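Local coordinates for pyridoxamine 5-phosphate-dependent dehydrase (Escherichia coli, PDB 2R0T), which removes the C3'-hydroxyl of GDP-4-keto-6-deoxy-D-mannose by a combined transamination-deoxygenation reaction, a step in the biosynthesis of the O-antigen sugar L-colitose, at residues R215-T220 and N250-E255; Y6-S11 and G329-P334; I132-L137 and I156-D161. The protein carries 1 engineered substitution. All coordinates share one frame; numbering follows the deposited sequence.

Interaction 1. Residues R215-T220 and N250-E255. With PGU (N-({3-hydroxy-2-methyl-5-[(phosphonooxy)methyl]pyridin-4-yl}methyl)-L-glutamic acid), chain D.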
loop_
_atom_site.group_PDB
_atom_site.type_symbol
_atom_site.label_atom_id
_atom_site.label_comp_id
_atom_site.label_asym_id
_atom_site.label_seq_id
_atom_site.Cartn_x
_atom_site.Cartn_y
_atom_site.Cartn_z
ATOM N N ARG A 215 -9.106 -3.425 -1.844
ATOM C CA ARG A 215 -8.174 -2.414 -2.416
ATOM C C ARG A 215 -8.436 -1.060 -1.784
ATOM O O ARG A 215 -7.571 -0.190 -1.736
ATOM C CB ARG A 215 -8.310 -2.243 -3.951
ATOM C CG ARG A 215 -7.683 -0.921 -4.541
ATOM C CD ARG A 215 -7.821 -0.836 -6.074
ATOM N NE ARG A 215 -9.167 -0.492 -6.563
ATOM C CZ ARG A 215 -9.531 -0.392 -7.844
ATOM N NH1 ARG A 215 -8.640 -0.560 -8.824
ATOM N NH2 ARG A 215 -10.802 -0.113 -8.143
ATOM N N ALA A 216 -9.638 -0.862 -1.284
ATOM C CA ALA A 216 -9.911 0.454 -0.792
ATOM C C ALA A 216 -10.819 0.441 0.374
ATOM O O ALA A 216 -12.012 0.538 0.153
ATOM C CB ALA A 216 -10.612 1.261 -1.900
ATOM N N HIS A 217 -10.261 0.425 1.578
ATOM C CA HIS A 217 -11.025 0.575 2.798
ATOM C C HIS A 217 -11.973 -0.523 3.226
ATOM O O HIS A 217 -12.618 -0.363 4.281
ATOM C CB HIS A 217 -11.764 1.930 2.775
ATOM C CG HIS A 217 -10.862 3.090 2.456
ATOM N ND1 HIS A 217 -9.866 3.504 3.311
ATOM C CD2 HIS A 217 -10.789 3.908 1.377
ATOM C CE1 HIS A 217 -9.199 4.506 2.766
ATOM N NE2 HIS A 217 -9.747 4.781 1.596
ATOM N N GLY A 218 -12.051 -1.628 2.457
ATOM C CA GLY A 218 -12.971 -2.743 2.801
ATOM C C GLY A 218 -14.449 -2.364 2.594
ATOM O O GLY A 218 -15.343 -3.042 3.100
ATOM N N TRP A 219 -14.689 -1.267 1.875
ATOM C CA TRP A 219 -16.032 -0.767 1.569
ATOM C C TRP A 219 -16.675 -1.304 0.293
ATOM O O TRP A 219 -16.107 -2.120 -0.462
ATOM C CB TRP A 219 -16.071 0.751 1.534
ATOM C CG TRP A 219 -15.394 1.385 0.316
ATOM C CD1 TRP A 219 -15.196 0.839 -0.956
ATOM C CD2 TRP A 219 -14.863 2.709 0.262
ATOM N NE1 TRP A 219 -14.544 1.744 -1.764
ATOM C CE2 TRP A 219 -14.346 2.903 -1.052
ATOM C CE3 TRP A 219 -14.788 3.761 1.197
ATOM C CZ2 TRP A 219 -13.713 4.087 -1.425
ATOM C CZ3 TRP A 219 -14.193 4.948 0.808
ATOM C CH2 TRP A 219 -13.639 5.088 -0.485
ATOM N N THR A 220 -17.880 -0.820 0.042
ATOM C CA THR A 220 -18.653 -1.311 -1.094
ATOM C C THR A 220 -18.901 -0.323 -2.222
ATOM O O THR A 220 -19.625 -0.636 -3.189
ATOM C CB THR A 220 -20.012 -1.800 -0.600
ATOM O OG1 THR A 220 -20.784 -0.653 -0.241
ATOM C CG2 THR A 220 -19.854 -2.696 0.641
ATOM N N ASN A 250 -5.970 0.516 1.798
ATOM C CA ASN A 250 -6.185 1.582 0.818
ATOM C C ASN A 250 -4.897 1.497 -0.015
ATOM O O ASN A 250 -3.824 1.886 0.447
ATOM C CB ASN A 250 -6.382 2.982 1.398
ATOM C CG ASN A 250 -6.181 4.037 0.358
ATOM O OD1 ASN A 250 -5.949 3.707 -0.793
ATOM N ND2 ASN A 250 -6.218 5.293 0.746
ATOM N N VAL A 251 -4.978 0.783 -1.132
ATOM C CA VAL A 251 -3.864 0.589 -2.101
ATOM C C VAL A 251 -4.251 1.027 -3.527
ATOM O O VAL A 251 -3.807 0.488 -4.546
ATOM C CB VAL A 251 -3.204 -0.802 -2.093
ATOM C CG1 VAL A 251 -2.588 -1.039 -0.734
ATOM C CG2 VAL A 251 -4.128 -1.944 -2.543
ATOM N N ARG A 252 -5.100 2.045 -3.558
ATOM C CA ARG A 252 -5.596 2.669 -4.779
ATOM C C ARG A 252 -4.428 3.318 -5.506
ATOM O O ARG A 252 -3.543 3.966 -4.860
ATOM C CB ARG A 252 -6.594 3.803 -4.430
ATOM C CG ARG A 252 -7.840 3.414 -3.595
ATOM C CD ARG A 252 -8.849 4.599 -3.397
ATOM N NE ARG A 252 -8.294 5.680 -2.573
ATOM C CZ ARG A 252 -8.931 6.317 -1.597
ATOM N NH1 ARG A 252 -10.203 6.021 -1.389
ATOM N NH2 ARG A 252 -8.311 7.260 -0.871
ATOM N N PRO A 253 -4.469 3.194 -6.838
ATOM C CA PRO A 253 -3.489 3.872 -7.715
ATOM C C PRO A 253 -3.999 5.293 -7.974
ATOM O O PRO A 253 -5.202 5.575 -7.852
ATOM C CB PRO A 253 -3.548 3.092 -9.035
ATOM C CG PRO A 253 -4.799 2.158 -8.942
ATOM C CD PRO A 253 -5.449 2.366 -7.595
ATOM N N LEU A 254 -3.071 6.189 -8.299
ATOM C CA LEU A 254 -3.456 7.559 -8.620
ATOM C C LEU A 254 -3.951 7.662 -10.072
ATOM O O LEU A 254 -3.507 6.932 -10.974
ATOM C CB LEU A 254 -2.256 8.461 -8.409
ATOM C CG LEU A 254 -1.848 8.594 -6.946
ATOM C CD1 LEU A 254 -0.609 9.424 -7.003
ATOM C CD2 LEU A 254 -2.975 9.300 -6.168
ATOM N N GLU A 255 -4.897 8.562 -10.301
ATOM C CA GLU A 255 -5.476 8.725 -11.633
ATOM C C GLU A 255 -4.388 8.797 -12.746
ATOM O O GLU A 255 -4.419 8.055 -13.741
ATOM C CB GLU A 255 -6.431 9.927 -11.551
ATOM C CG GLU A 255 -7.552 10.057 -12.537
ATOM C CD GLU A 255 -8.258 8.767 -12.869
ATOM O OE1 GLU A 255 -7.958 7.747 -12.229
ATOM O OE2 GLU A 255 -9.089 8.768 -13.810
HETATM N N1 PGU D . -7.763 7.279 9.579
HETATM C C2 PGU D . -8.585 8.279 9.836
HETATM C C2A PGU D . -8.949 8.583 11.263
HETATM C C3 PGU D . -9.129 9.092 8.841
HETATM O O3 PGU D . -9.936 10.118 9.169
HETATM C C4 PGU D . -8.853 8.883 7.497
HETATM C C4A PGU D . -9.456 9.847 6.429
HETATM C C5 PGU D . -8.019 7.710 7.271
HETATM C C6 PGU D . -7.489 6.975 8.327
HETATM C C5A PGU D . -7.632 7.195 5.903
HETATM O O4P PGU D . -6.345 7.692 5.554
HETATM P P PGU D . -6.247 7.767 3.946
HETATM O O1P PGU D . -5.088 8.843 3.628
HETATM O O2P PGU D . -7.678 8.249 3.357
HETATM O O3P PGU D . -5.916 6.312 3.390
HETATM N N PGU D . -10.763 9.301 5.980
HETATM C CA PGU D . -11.183 9.788 4.852
HETATM C CB PGU D . -11.134 8.667 3.793
HETATM C CG PGU D . -10.570 9.231 2.494
HETATM C CD PGU D . -10.243 8.076 1.546
HETATM O OE1 PGU D . -9.039 7.632 1.470
HETATM O OE2 PGU D . -11.166 7.570 0.820
HETATM C C PGU D . -12.641 10.170 5.070
HETATM O O PGU D . -13.435 10.273 4.074
HETATM O OXT PGU D . -13.079 10.315 6.267
#
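His217 and Arg252 converge from the two loops on the side-chain carboxylate (OE1, OE2) of the PGU glutamyl group. The imidazole NE2 lies over one face of the guanidinium, with Arg252 NH1 3.3 Å from His217 NE2 and near the imidazole plane; the two planes stand 70° apart, and the pair is packed rather than hydrogen-bonded. A type I' turn from Ala216 to Trp219 brings the indole back over Ala216 O and His217 CD2, which lie beneath one face. Trp219 CH2 comes 3.7 Å from Arg252 NH1, in the plane at the guanidinium edge.

The polar contacts go mainly to the ligand. Arg252 NH1 gives OE2 of PGU a fairly straight bond of 2.9 Å (163°), while NH2 reaches OE1 by one so short that its length is doubtful. His217 NE2 adds a weak bond to OE1 of PGU, also 2.9 Å. The Arg252 chain bends at its third torsion (-67°), swinging the guanidinium to the carboxylate. Beside the imidazole, Asn250 ND2 donates to phosphate oxygen O3P of PGU at 2.8 Å. Glu196 of the second subunit forms a salt bridge with Arg252 NE and a hydrogen bond with Asn250 ND2, which probably helps hold both in place. The same ligand is also bound by Ser59 and Ser185 of the second subunit.

Apolar contact is modest: Asn250 CB touches His217 CE1 (3.5 Å), and Ala216 CB rests on Arg252 CG (3.9 Å). The backbones meet in a single bridge of Ala216 with Asn250, where Val251 N donates to Arg215 O (2.8 Å).

The contact lies between the end of helix 205-214 and the start of helix 255-286. Arg215 and Val251 pack on strand 51-55 and helix 58-68, Arg215 forming a salt bridge with Glu40 of helix 34-47.

Interaction 2. Residues Y6-S11 and G329-P334. With PGU (N-({3-hydroxy-2-methyl-5-[(phosphonooxy)methyl]pyridin-4-yl}methyl)-L-glutamic acid), chain C.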
loop_
_atom_site.group_PDB
_atom_site.type_symbol
_atom_site.label_atom_id
_atom_site.label_comp_id
_atom_site.label_asym_id
_atom_site.label_seq_id
_atom_site.Cartn_x
_atom_site.Cartn_y
_atom_site.Cartn_z
ATOM N N TYR A 6 25.877 1.588 -20.547
ATOM C CA TYR A 6 24.821 0.603 -20.742
ATOM C C TYR A 6 24.149 0.324 -19.402
ATOM O O TYR A 6 24.604 -0.520 -18.629
ATOM C CB TYR A 6 25.521 -0.648 -21.242
ATOM C CG TYR A 6 24.629 -1.812 -21.565
ATOM C CD1 TYR A 6 25.146 -2.897 -22.262
ATOM C CD2 TYR A 6 23.285 -1.850 -21.159
ATOM C CE1 TYR A 6 24.374 -4.013 -22.514
ATOM C CE2 TYR A 6 22.491 -2.969 -21.413
ATOM C CZ TYR A 6 23.048 -4.039 -22.103
ATOM O OH TYR A 6 22.293 -5.131 -22.454
ATOM N N PRO A 7 23.061 1.042 -19.157
ATOM C CA PRO A 7 22.311 0.963 -17.909
ATOM C C PRO A 7 21.326 -0.166 -17.841
ATOM O O PRO A 7 21.001 -0.796 -18.854
ATOM C CB PRO A 7 21.499 2.246 -17.892
ATOM C CG PRO A 7 21.389 2.666 -19.334
ATOM C CD PRO A 7 22.487 2.005 -20.114
ATOM N N LEU A 8 20.824 -0.404 -16.636
ATOM C CA LEU A 8 19.854 -1.470 -16.465
ATOM C C LEU A 8 18.473 -0.917 -16.808
ATOM O O LEU A 8 17.545 -1.673 -17.067
ATOM C CB LEU A 8 19.879 -1.987 -15.015
ATOM C CG LEU A 8 20.966 -2.985 -14.607
ATOM C CD1 LEU A 8 21.232 -2.785 -13.158
ATOM C CD2 LEU A 8 20.637 -4.431 -14.899
ATOM N N ALA A 9 18.373 0.415 -16.815
ATOM C CA ALA A 9 17.120 1.153 -17.015
ATOM C C ALA A 9 17.087 2.330 -17.972
ATOM O O ALA A 9 17.859 3.280 -17.822
ATOM C CB ALA A 9 16.661 1.675 -15.679
ATOM N N SER A 10 16.100 2.330 -18.865
ATOM C CA SER A 10 15.922 3.475 -19.744
ATOM C C SER A 10 14.461 3.893 -19.627
ATOM O O SER A 10 13.650 3.117 -19.115
ATOM C CB SER A 10 16.311 3.160 -21.180
ATOM O OG SER A 10 15.201 2.700 -21.918
ATOM N N SER A 11 14.147 5.128 -20.024
ATOM C CA SER A 11 12.773 5.648 -19.945
ATOM C C SER A 11 11.930 5.146 -21.089
ATOM O O SER A 11 12.408 5.045 -22.225
ATOM C CB SER A 11 12.700 7.177 -19.960
ATOM O OG SER A 11 11.456 7.676 -19.458
ATOM N N GLY A 329 31.558 0.638 -18.051
ATOM C CA GLY A 329 30.354 1.461 -18.039
ATOM C C GLY A 329 29.105 0.626 -18.310
ATOM O O GLY A 329 28.128 1.091 -18.887
ATOM N N ILE A 330 29.153 -0.636 -17.921
ATOM C CA ILE A 330 27.999 -1.499 -18.086
ATOM C C ILE A 330 27.497 -1.845 -16.686
ATOM O O ILE A 330 28.254 -2.408 -15.888
ATOM C CB ILE A 330 28.416 -2.774 -18.745
ATOM C CG1 ILE A 330 29.103 -2.426 -20.062
ATOM C CG2 ILE A 330 27.215 -3.702 -18.824
ATOM C CD1 ILE A 330 29.358 -3.595 -20.950
ATOM N N GLU A 331 26.265 -1.455 -16.364
ATOM C CA GLU A 331 25.720 -1.751 -15.039
ATOM C C GLU A 331 25.200 -3.191 -14.992
ATOM O O GLU A 331 24.705 -3.715 -15.982
ATOM C CB GLU A 331 24.550 -0.833 -14.714
ATOM C CG GLU A 331 24.689 0.622 -15.060
ATOM C CD GLU A 331 23.355 1.329 -14.858
ATOM O OE1 GLU A 331 22.600 0.850 -13.992
ATOM O OE2 GLU A 331 23.039 2.328 -15.545
ATOM N N CYS A 332 25.335 -3.839 -13.837
ATOM C CA CYS A 332 24.853 -5.210 -13.653
ATOM C C CYS A 332 24.426 -5.381 -12.205
ATOM O O CYS A 332 24.656 -4.523 -11.361
ATOM C CB CYS A 332 25.950 -6.232 -13.950
ATOM S SG CYS A 332 27.401 -5.999 -12.881
ATOM N N ARG A 333 23.791 -6.495 -11.912
ATOM C CA ARG A 333 23.356 -6.750 -10.549
ATOM C C ARG A 333 23.197 -8.265 -10.450
ATOM O O ARG A 333 23.412 -9.002 -11.423
ATOM C CB ARG A 333 22.019 -6.074 -10.332
ATOM C CG ARG A 333 21.087 -6.487 -11.472
ATOM C CD ARG A 333 19.709 -5.883 -11.362
ATOM N NE ARG A 333 18.929 -6.701 -10.425
ATOM C CZ ARG A 333 17.706 -6.433 -9.964
ATOM N NH1 ARG A 333 17.092 -5.308 -10.297
ATOM N NH2 ARG A 333 17.102 -7.274 -9.131
ATOM N N PRO A 334 22.859 -8.743 -9.266
ATOM C CA PRO A 334 22.647 -10.179 -9.118
ATOM C C PRO A 334 21.408 -10.554 -9.936
ATOM O O PRO A 334 20.672 -9.699 -10.394
ATOM C CB PRO A 334 22.297 -10.351 -7.627
ATOM C CG PRO A 334 22.056 -9.015 -7.083
ATOM C CD PRO A 334 22.854 -8.061 -7.961
HETATM N N1 PGU C . 7.365 -9.339 -7.953
HETATM C C2 PGU C . 8.367 -9.531 -8.779
HETATM C C2A PGU C . 8.629 -10.951 -9.212
HETATM C C3 PGU C . 9.160 -8.438 -9.224
HETATM O O3 PGU C . 10.196 -8.594 -10.075
HETATM C C4 PGU C . 8.907 -7.140 -8.742
HETATM C C4A PGU C . 9.781 -5.979 -9.158
HETATM C C5 PGU C . 7.853 -7.008 -7.808
HETATM C C6 PGU C . 7.090 -8.117 -7.466
HETATM C C5A PGU C . 7.559 -5.685 -7.159
HETATM O O4P PGU C . 6.712 -4.930 -7.939
HETATM P P PGU C . 6.850 -3.419 -7.529
HETATM O O1P PGU C . 5.874 -2.631 -8.518
HETATM O O2P PGU C . 8.340 -2.947 -7.725
HETATM O O3P PGU C . 6.543 -3.236 -6.003
HETATM N N PGU C . 11.109 -6.081 -8.507
HETATM C CA PGU C . 11.929 -4.841 -8.707
HETATM C CB PGU C . 11.851 -3.985 -7.424
HETATM C CG PGU C . 11.939 -2.525 -7.815
HETATM C CD PGU C . 11.268 -1.669 -6.756
HETATM O OE1 PGU C . 11.981 -0.855 -6.083
HETATM O OE2 PGU C . 9.979 -1.756 -6.555
HETATM C C PGU C . 13.408 -5.235 -8.948
HETATM O O PGU C . 14.339 -4.382 -8.722
HETATM O OXT PGU C . 13.712 -6.428 -9.340
HETATM O O HOH W 1 22.732 -3.153 -17.832
HETATM O O HOH W 2 20.241 2.170 -14.624
#
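A single beta bridge of Tyr6 with Ile330 ties the N-terminal loop to the chain leaving helix 318-327, whose end is a Schellman motif with Gly329, at positive phi, as its C' residue. The backbone N and O of Tyr6 both turn to segment 329-334: N donates to Gly329 O, whose position is less sure, and O accepts from Glu331 N at 3.0 Å (162°). Water 1 bridges the same strip, giving a 2.8 Å bond to Glu331 O and a weak one to Tyr6 O. Beside the bridge, Tyr6 CD1 touches Ile330 CG2, 4.1 Å away, while the phenol OH reaches on to Gly372 O.

Glu331 extends beyond CG, bringing its carboxylate to the backbone amide of Leu8. Leu8 N gives Glu331 OE1 a weak bond of 3.4 Å; water 2 reinforces it, donating to Glu331 OE1 at 2.8 Å and accepting weakly from Leu8 N. These polar links lie on the more exposed side of the contact.

Farther along, toward the ligand, Leu8 CD1 meets Arg333 CD at 3.9 Å, and CD2 packs equally against the same aliphatic stem of this ligand-pocket residue. The first torsion of Arg333 (51°) sets CG between its backbone N and carbonyl carbon, and a bend at chi3 (-82°) turns the guanidinium away toward the active site. There the guanidinium meets the alpha-carboxylate of PGU edge-on, Arg333 NH1 giving O of PGU a weak bond of 3.3 Å, while NH2 is held by Val336 O.

Strand 368-372 borders the contact through Phe370 and Val371, helix 379-388 packs on Tyr6 and Ile330, and helix 318-327 packs on Cys332. Phe238 and Phe242 of the second subunit border Cys332 and Arg333.

Interaction 3. Residues I132-L137 and I156-D161. With PGU (N-({3-hydroxy-2-methyl-5-[(phosphonooxy)methyl]pyridin-4-yl}methyl)-L-glutamic acid), chain C.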
loop_
_atom_site.group_PDB
_atom_site.type_symbol
_atom_site.label_atom_id
_atom_site.label_comp_id
_atom_site.label_asym_id
_atom_site.label_seq_id
_atom_site.Cartn_x
_atom_site.Cartn_y
_atom_site.Cartn_z
ATOM N N ILE A 132 0.156 -23.181 -5.471
ATOM C CA ILE A 132 1.489 -23.034 -6.055
ATOM C C ILE A 132 1.599 -21.621 -6.571
ATOM O O ILE A 132 0.785 -21.168 -7.356
ATOM C CB ILE A 132 1.765 -23.963 -7.246
ATOM C CG1 ILE A 132 1.671 -25.422 -6.788
ATOM C CG2 ILE A 132 3.198 -23.725 -7.721
ATOM C CD1 ILE A 132 1.787 -26.458 -7.896
ATOM N N LEU A 133 2.587 -20.900 -6.079
ATOM C CA LEU A 133 2.736 -19.523 -6.519
ATOM C C LEU A 133 3.960 -19.565 -7.430
ATOM O O LEU A 133 5.097 -19.714 -6.975
ATOM C CB LEU A 133 2.995 -18.640 -5.306
ATOM C CG LEU A 133 3.432 -17.201 -5.496
ATOM C CD1 LEU A 133 2.897 -16.602 -6.731
ATOM C CD2 LEU A 133 2.945 -16.387 -4.357
ATOM N N THR A 134 3.756 -19.460 -8.738
ATOM C CA THR A 134 4.912 -19.432 -9.628
ATOM C C THR A 134 5.280 -17.959 -9.943
ATOM O O THR A 134 4.469 -17.004 -9.806
ATOM C CB THR A 134 4.605 -20.137 -10.982
ATOM O OG1 THR A 134 3.586 -19.409 -11.675
ATOM C CG2 THR A 134 4.069 -21.521 -10.758
ATOM N N VAL A 135 6.515 -17.810 -10.412
ATOM C CA VAL A 135 6.997 -16.490 -10.771
ATOM C C VAL A 135 7.552 -16.672 -12.180
ATOM O O VAL A 135 8.303 -17.614 -12.357
ATOM C CB VAL A 135 8.137 -16.106 -9.795
ATOM C CG1 VAL A 135 8.821 -14.806 -10.208
ATOM C CG2 VAL A 135 7.619 -15.980 -8.356
ATOM N N ASN A 136 7.165 -15.875 -13.192
ATOM C CA ASN A 136 7.797 -16.030 -14.493
ATOM C C ASN A 136 9.030 -15.178 -14.410
ATOM O O ASN A 136 8.916 -13.980 -14.255
ATOM C CB ASN A 136 6.828 -15.563 -15.551
ATOM C CG ASN A 136 5.591 -16.374 -15.471
ATOM O OD1 ASN A 136 5.701 -17.608 -15.487
ATOM N ND2 ASN A 136 4.456 -15.749 -15.229
ATOM N N LEU A 137 10.190 -15.820 -14.377
ATOM C CA LEU A 137 11.435 -15.087 -14.185
ATOM C C LEU A 137 12.100 -14.443 -15.395
ATOM O O LEU A 137 12.362 -15.100 -16.393
ATOM C CB LEU A 137 12.448 -15.888 -13.344
ATOM C CG LEU A 137 13.309 -15.059 -12.345
ATOM C CD1 LEU A 137 12.615 -14.798 -11.041
ATOM C CD2 LEU A 137 14.679 -15.710 -12.029
ATOM N N ILE A 156 -5.557 -27.669 -5.874
ATOM C CA ILE A 156 -4.340 -26.918 -5.670
ATOM C C ILE A 156 -4.457 -25.685 -6.510
ATOM O O ILE A 156 -4.547 -25.792 -7.711
ATOM C CB ILE A 156 -3.161 -27.707 -6.210
ATOM C CG1 ILE A 156 -3.099 -29.058 -5.500
ATOM C CG2 ILE A 156 -1.862 -26.929 -6.058
ATOM C CD1 ILE A 156 -1.957 -29.932 -5.975
ATOM N N ILE A 157 -4.488 -24.517 -5.891
ATOM C CA ILE A 157 -4.566 -23.289 -6.672
ATOM C C ILE A 157 -3.249 -22.852 -7.344
ATOM O O ILE A 157 -2.148 -22.999 -6.821
ATOM C CB ILE A 157 -5.102 -22.142 -5.839
ATOM C CG1 ILE A 157 -6.347 -22.608 -5.064
ATOM C CG2 ILE A 157 -5.319 -20.928 -6.724
ATOM C CD1 ILE A 157 -6.095 -23.058 -3.644
ATOM N N LEU A 158 -3.363 -22.328 -8.552
ATOM C CA LEU A 158 -2.172 -21.883 -9.250
ATOM C C LEU A 158 -2.164 -20.344 -9.286
ATOM O O LEU A 158 -3.162 -19.712 -9.584
ATOM C CB LEU A 158 -2.121 -22.491 -10.647
ATOM C CG LEU A 158 -0.958 -21.892 -11.427
ATOM C CD1 LEU A 158 0.358 -22.447 -10.908
ATOM C CD2 LEU A 158 -1.156 -22.217 -12.864
ATOM N N LEU A 159 -1.031 -19.745 -8.972
ATOM C CA LEU A 159 -0.995 -18.295 -8.914
ATOM C C LEU A 159 0.237 -17.886 -9.667
ATOM O O LEU A 159 1.144 -18.687 -9.763
ATOM C CB LEU A 159 -0.785 -17.875 -7.463
ATOM C CG LEU A 159 -1.940 -18.178 -6.522
ATOM C CD1 LEU A 159 -1.636 -17.606 -5.174
ATOM C CD2 LEU A 159 -3.130 -17.431 -6.993
ATOM N N GLU A 160 0.285 -16.664 -10.194
ATOM C CA GLU A 160 1.487 -16.200 -10.874
ATOM C C GLU A 160 1.900 -14.821 -10.416
ATOM O O GLU A 160 1.084 -13.888 -10.519
ATOM C CB GLU A 160 1.268 -16.025 -12.398
ATOM C CG GLU A 160 0.914 -17.304 -13.189
ATOM C CD GLU A 160 0.625 -16.999 -14.659
ATOM O OE1 GLU A 160 1.604 -16.671 -15.394
ATOM O OE2 GLU A 160 -0.571 -17.019 -15.059
ATOM N N ASP A 161 3.179 -14.671 -10.038
ATOM C CA ASP A 161 3.774 -13.332 -9.910
ATOM C C ASP A 161 4.419 -13.103 -11.324
ATOM O O ASP A 161 5.382 -13.779 -11.749
ATOM C CB ASP A 161 4.812 -13.232 -8.807
ATOM C CG ASP A 161 5.490 -11.872 -8.775
ATOM O OD1 ASP A 161 5.399 -11.052 -9.713
ATOM O OD2 ASP A 161 6.193 -11.645 -7.786
HETATM N N1 PGU C . 7.365 -9.339 -7.953
HETATM C C2 PGU C . 8.367 -9.531 -8.779
HETATM C C2A PGU C . 8.629 -10.951 -9.212
HETATM C C3 PGU C . 9.160 -8.438 -9.224
HETATM O O3 PGU C . 10.196 -8.594 -10.075
HETATM C C4 PGU C . 8.907 -7.140 -8.742
HETATM C C4A PGU C . 9.781 -5.979 -9.158
HETATM C C5 PGU C . 7.853 -7.008 -7.808
HETATM C C6 PGU C . 7.090 -8.117 -7.466
HETATM C C5A PGU C . 7.559 -5.685 -7.159
HETATM O O4P PGU C . 6.712 -4.930 -7.939
HETATM P P PGU C . 6.850 -3.419 -7.529
HETATM O O1P PGU C . 5.874 -2.631 -8.518
HETATM O O2P PGU C . 8.340 -2.947 -7.725
HETATM O O3P PGU C . 6.543 -3.236 -6.003
HETATM N N PGU C . 11.109 -6.081 -8.507
HETATM C CA PGU C . 11.929 -4.841 -8.707
HETATM C CB PGU C . 11.851 -3.985 -7.424
HETATM C CG PGU C . 11.939 -2.525 -7.815
HETATM C CD PGU C . 11.268 -1.669 -6.756
HETATM O OE1 PGU C . 11.981 -0.855 -6.083
HETATM O OE2 PGU C . 9.979 -1.756 -6.555
HETATM C C PGU C . 13.408 -5.235 -8.948
HETATM O O PGU C . 14.339 -4.382 -8.722
HETATM O OXT PGU C . 13.712 -6.428 -9.340
HETATM O O HOH W 3 7.515 -12.327 -12.778
#
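Val135 and Asp161 lie side by side and point the same way, toward the cofactor ring. With CG anti to its backbone N (chi1 175°), Asp161 brings OD2 to 2.6 Å from the pyridine N1 of PGU; Val135 CG2 flanks Asp161 CB, and Val135 CG1 comes within 4.0 Å of the ring methyl C2A of PGU. Second-shell partners fix the carboxylate: Cys163 N holds OD1, while Thr93 and Asn62 hold OD2.

Strands 132-135 and 157-161 are parallel neighbours, joined by helix 144-151 in a beta-alpha-beta unit of the aspartate aminotransferase fold, whose aspartate faces the pyridine nitrogen. Backbone hydrogen bonds link the strands from Ile132, whose N donates to Ile157 O, to Asn136, whose N donates to Asp161 O.

On the sheet face toward that helix, Thr134 turns OG1 between its N and carbonyl carbon (chi1 64°), adding a 3.2 Å bond to Leu159 O, which Thr134 N already grips. Thr134 CG2 meets Leu158 CD1 at 3.8 Å. Glu160 stretches past OG1; its OE1 accepts from Asn136 ND2 (3.0 Å) through the anti lone pair and lies close to that amide's plane, the carboxylate turned 80° to it. Gly176 N shares OE1, and Asn162 OD1 shares ND2.

How the interactions relate
Interaction 3 is core, centred 10 Å from the middle of the chain, and pairs regular parallel strands. Interactions 1 and 2 join loops, with centres about 20 Å out; both rely on a single beta bridge and touch the second subunit. Interaction 1 is buried, with the second subunit and a ligand among its neighbours, whereas interaction 2 is partly solvated and uses waters. Interactions 2 and 3 serve the same PGU from different ends, an arginine at the alpha-carboxylate and an aspartate at the pyridine, with nearest atoms about 9 Å apart. Interaction 1 serves the other PGU, gripping its side-chain carboxylate and phosphate across the dimer interface, so each site draws on both subunits.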